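Local coordinates for DNA repair protein rhp9/CRB2 (Schizosaccharomyces pombe, PDB 2FHD) that probably recognises methylated histone H4 through its tandem tudor domains and takes part in DNA repair, at residues V106-G111 with S120-A125. Sequence-based numbering, arbitrary orientation.
Sequences VILAHG and STIYVA
I122 reaches V106 and L108 across the interior of the second tudor domain, whose SH3-like barrel brings strand 105-110 opposite the short strand 122-123. These two strands lie apart in the strand order, so side chains alone bridge them, with the CA atoms of V106 and I122 8.8 Å from each other. Just before I122, the 3-10 turn ends at T121, a buried residue whose CB is directed toward strand 105-110 but whose side chain stops short of it and touches S72, T73 and R74. The turn feeds straight into the strand. I122 then supplies the side chain that spans the gap. Its CG1 lies anti to the carbonyl carbon (chi1 -62°), which sends the long branch inward, and the terminal methyl CD1 does most of the touching. That methyl stands 3.8 Å from CG1 of V106, and the two side chains cross at about a right angle. On L108 it meets one branch, CD1 of I122 lying 4.2 Å from CD1 of L108, a looser touch. Isoleucine suits the place because its unbranched arm is long enough to reach both partners; V106, short and beta-branched, fits an extended strand, while L108 extends farther and also rests on V70 and S72. V106 and L108 alternate with I107, so both face the interior, and I107 turns to the other side of the sheet. Y123, next in sequence, leaves this contact: its hydroxyl is hydrogen-bonded to G76 O and its ring meets F22 edge-to-face. The contact itself is wholly aliphatic, three buried side chains meeting through methyl and methylene groups, which implies that van der Waals packing and exclusion of water, rather than directional bonds, join the two strands here.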
ATOM      1  N   VAL A 106     -14.170  21.835  16.785  1.00 25.77           N
ATOM      2  CA  VAL A 106     -15.161  21.491  17.774  1.00 24.43           C
ATOM      3  C   VAL A 106     -14.920  22.242  19.094  1.00 24.30           C
ATOM      4  O   VAL A 106     -13.781  22.381  19.544  1.00 26.93           O
ATOM      5  CB  VAL A 106     -15.219  19.935  17.963  1.00 22.97           C
ATOM      6  CG1 VAL A 106     -13.907  19.425  18.425  1.00 17.21           C
ATOM      7  CG2 VAL A 106     -16.382  19.544  18.906  1.00 18.98           C
ATOM      8  N   ILE A 107     -15.990  22.698  19.702  1.00 23.86           N
ATOM      9  CA  ILE A 107     -15.956  23.214  21.064  1.00 24.95           C
ATOM     10  C   ILE A 107     -16.359  22.106  22.103  1.00 24.17           C
ATOM     11  O   ILE A 107     -17.422  21.450  22.005  1.00 24.40           O
ATOM     12  CB  ILE A 107     -16.920  24.449  21.185  1.00 24.45           C
ATOM     13  CG1 ILE A 107     -16.640  25.490  20.115  1.00 24.13           C
ATOM     14  CG2 ILE A 107     -16.908  25.031  22.643  1.00 25.39           C
ATOM     15  CD1 ILE A 107     -17.853  26.540  19.998  1.00 27.19           C
ATOM     16  N   LEU A 108     -15.477  21.921  23.078  1.00 25.21           N
ATOM     17  CA  LEU A 108     -15.498  20.903  24.128  1.00 24.38           C
ATOM     18  C   LEU A 108     -15.620  21.553  25.498  1.00 26.45           C
ATOM     19  O   LEU A 108     -15.024  22.600  25.718  1.00 28.27           O
ATOM     20  CB  LEU A 108     -14.188  20.182  24.101  1.00 21.71           C
ATOM     21  CG  LEU A 108     -13.974  19.387  22.821  1.00 22.49           C
ATOM     22  CD1 LEU A 108     -12.669  18.597  22.897  1.00 21.19           C
ATOM     23  CD2 LEU A 108     -15.177  18.451  22.566  1.00 17.39           C
ATOM     24  N   ALA A 109     -16.371  20.937  26.423  1.00 26.99           N
ATOM     25  CA  ALA A 109     -16.585  21.455  27.781  1.00 26.53           C
ATOM     26  C   ALA A 109     -16.142  20.453  28.805  1.00 28.55           C
ATOM     27  O   ALA A 109     -16.281  19.235  28.649  1.00 28.80           O
ATOM     28  CB  ALA A 109     -18.051  21.807  28.004  1.00 23.57           C
ATOM     29  N   HIS A 110     -15.540  20.962  29.856  1.00 31.57           N
ATOM     30  CA  HIS A 110     -15.185  20.133  30.992  1.00 34.37           C
ATOM     31  C   HIS A 110     -15.547  20.947  32.172  1.00 36.39           C
ATOM     32  O   HIS A 110     -14.773  21.769  32.680  1.00 38.10           O
ATOM     33  CB  HIS A 110     -13.747  19.705  31.050  1.00 33.59           C
ATOM     34  CG  HIS A 110     -13.435  18.877  32.247  1.00 36.56           C
ATOM     35  ND1 HIS A 110     -13.658  17.519  32.289  1.00 35.59           N
ATOM     36  CD2 HIS A 110     -12.917  19.213  33.462  1.00 36.70           C
ATOM     37  CE1 HIS A 110     -13.297  17.056  33.477  1.00 35.20           C
ATOM     38  NE2 HIS A 110     -12.841  18.063  34.202  1.00 33.28           N
ATOM     39  N   GLY A 111     -16.748  20.650  32.635  1.00 38.22           N
ATOM     40  CA  GLY A 111     -17.427  21.488  33.525  1.00 38.78           C
ATOM     41  C   GLY A 111     -18.144  22.427  32.571  1.00 40.41           C
ATOM     42  O   GLY A 111     -18.817  22.021  31.549  1.00 41.01           O
ATOM     43  N   SER A 120     -10.034  17.063  14.014  1.00 26.75           N
ATOM     44  CA  SER A 120      -9.082  15.943  13.710  1.00 27.38           C
ATOM     45  C   SER A 120      -8.349  15.377  14.935  1.00 27.21           C
ATOM     46  O   SER A 120      -7.767  14.272  14.883  1.00 28.87           O
ATOM     47  CB  SER A 120      -7.997  16.393  12.730  1.00 27.66           C
ATOM     48  OG  SER A 120      -7.129  17.406  13.300  1.00 31.86           O
ATOM     49  N   THR A 121      -8.441  16.107  16.043  1.00 24.83           N
ATOM     50  CA  THR A 121      -7.776  15.830  17.346  1.00 23.86           C
ATOM     51  C   THR A 121      -8.690  14.899  18.247  1.00 24.58           C
ATOM     52  O   THR A 121      -8.274  14.309  19.233  1.00 25.34           O
ATOM     53  CB  THR A 121      -7.567  17.287  17.907  1.00 24.34           C
ATOM     54  OG1 THR A 121      -6.194  17.702  17.996  1.00 28.90           O
ATOM     55  CG2 THR A 121      -8.448  17.677  18.940  1.00 13.83           C
ATOM     56  N   ILE A 122      -9.945  14.746  17.872  1.00 24.60           N
ATOM     57  CA  ILE A 122     -10.853  13.869  18.594  1.00 25.54           C
ATOM     58  C   ILE A 122     -10.461  12.416  18.612  1.00 26.44           C
ATOM     59  O   ILE A 122     -10.007  11.843  17.610  1.00 26.65           O
ATOM     60  CB  ILE A 122     -12.300  14.019  18.022  1.00 25.60           C
ATOM     61  CG1 ILE A 122     -12.773  15.463  18.228  1.00 25.32           C
ATOM     62  CG2 ILE A 122     -13.328  12.986  18.592  1.00 24.70           C
ATOM     63  CD1 ILE A 122     -12.927  15.939  19.694  1.00 29.51           C
ATOM     64  N   TYR A 123     -10.683  11.778  19.756  1.00 26.74           N
ATOM     65  CA  TYR A 123     -10.658  10.316  19.809  1.00 25.07           C
ATOM     66  C   TYR A 123     -11.616   9.910  20.884  1.00 24.83           C
ATOM     67  O   TYR A 123     -12.008  10.747  21.705  1.00 25.06           O
ATOM     68  CB  TYR A 123      -9.264   9.755  20.025  1.00 25.65           C
ATOM     69  CG  TYR A 123      -8.613  10.074  21.378  1.00 25.96           C
ATOM     70  CD1 TYR A 123      -8.540   9.117  22.382  1.00 21.36           C
ATOM     71  CD2 TYR A 123      -8.065  11.348  21.636  1.00 23.72           C
ATOM     72  CE1 TYR A 123      -7.928   9.396  23.631  1.00 21.65           C
ATOM     73  CE2 TYR A 123      -7.456  11.643  22.875  1.00 24.90           C
ATOM     74  CZ  TYR A 123      -7.379  10.650  23.856  1.00 25.81           C
ATOM     75  OH  TYR A 123      -6.758  10.951  25.068  1.00 31.16           O
ATOM     76  N   VAL A 124     -12.080   8.659  20.837  1.00 24.17           N
ATOM     77  CA  VAL A 124     -13.241   8.272  21.627  1.00 22.22           C
ATOM     78  C   VAL A 124     -13.073   6.916  22.272  1.00 23.05           C
ATOM     79  O   VAL A 124     -12.644   5.951  21.620  1.00 22.45           O
ATOM     80  CB  VAL A 124     -14.585   8.347  20.820  1.00 22.24           C
ATOM     81  CG1 VAL A 124     -15.776   8.383  21.808  1.00 20.95           C
ATOM     82  CG2 VAL A 124     -14.639   9.596  19.982  1.00 17.98           C
ATOM     83  N   ALA A 125     -13.385   6.847  23.565  1.00 23.15           N
ATOM     84  CA  ALA A 125     -13.349   5.606  24.237  1.00 24.54           C
ATOM     85  C   ALA A 125     -14.489   4.731  23.727  1.00 24.61           C
ATOM     86  O   ALA A 125     -15.632   5.189  23.600  1.00 25.37           O
ATOM     87  CB  ALA A 125     -13.454   5.809  25.708  1.00 24.86           C
TER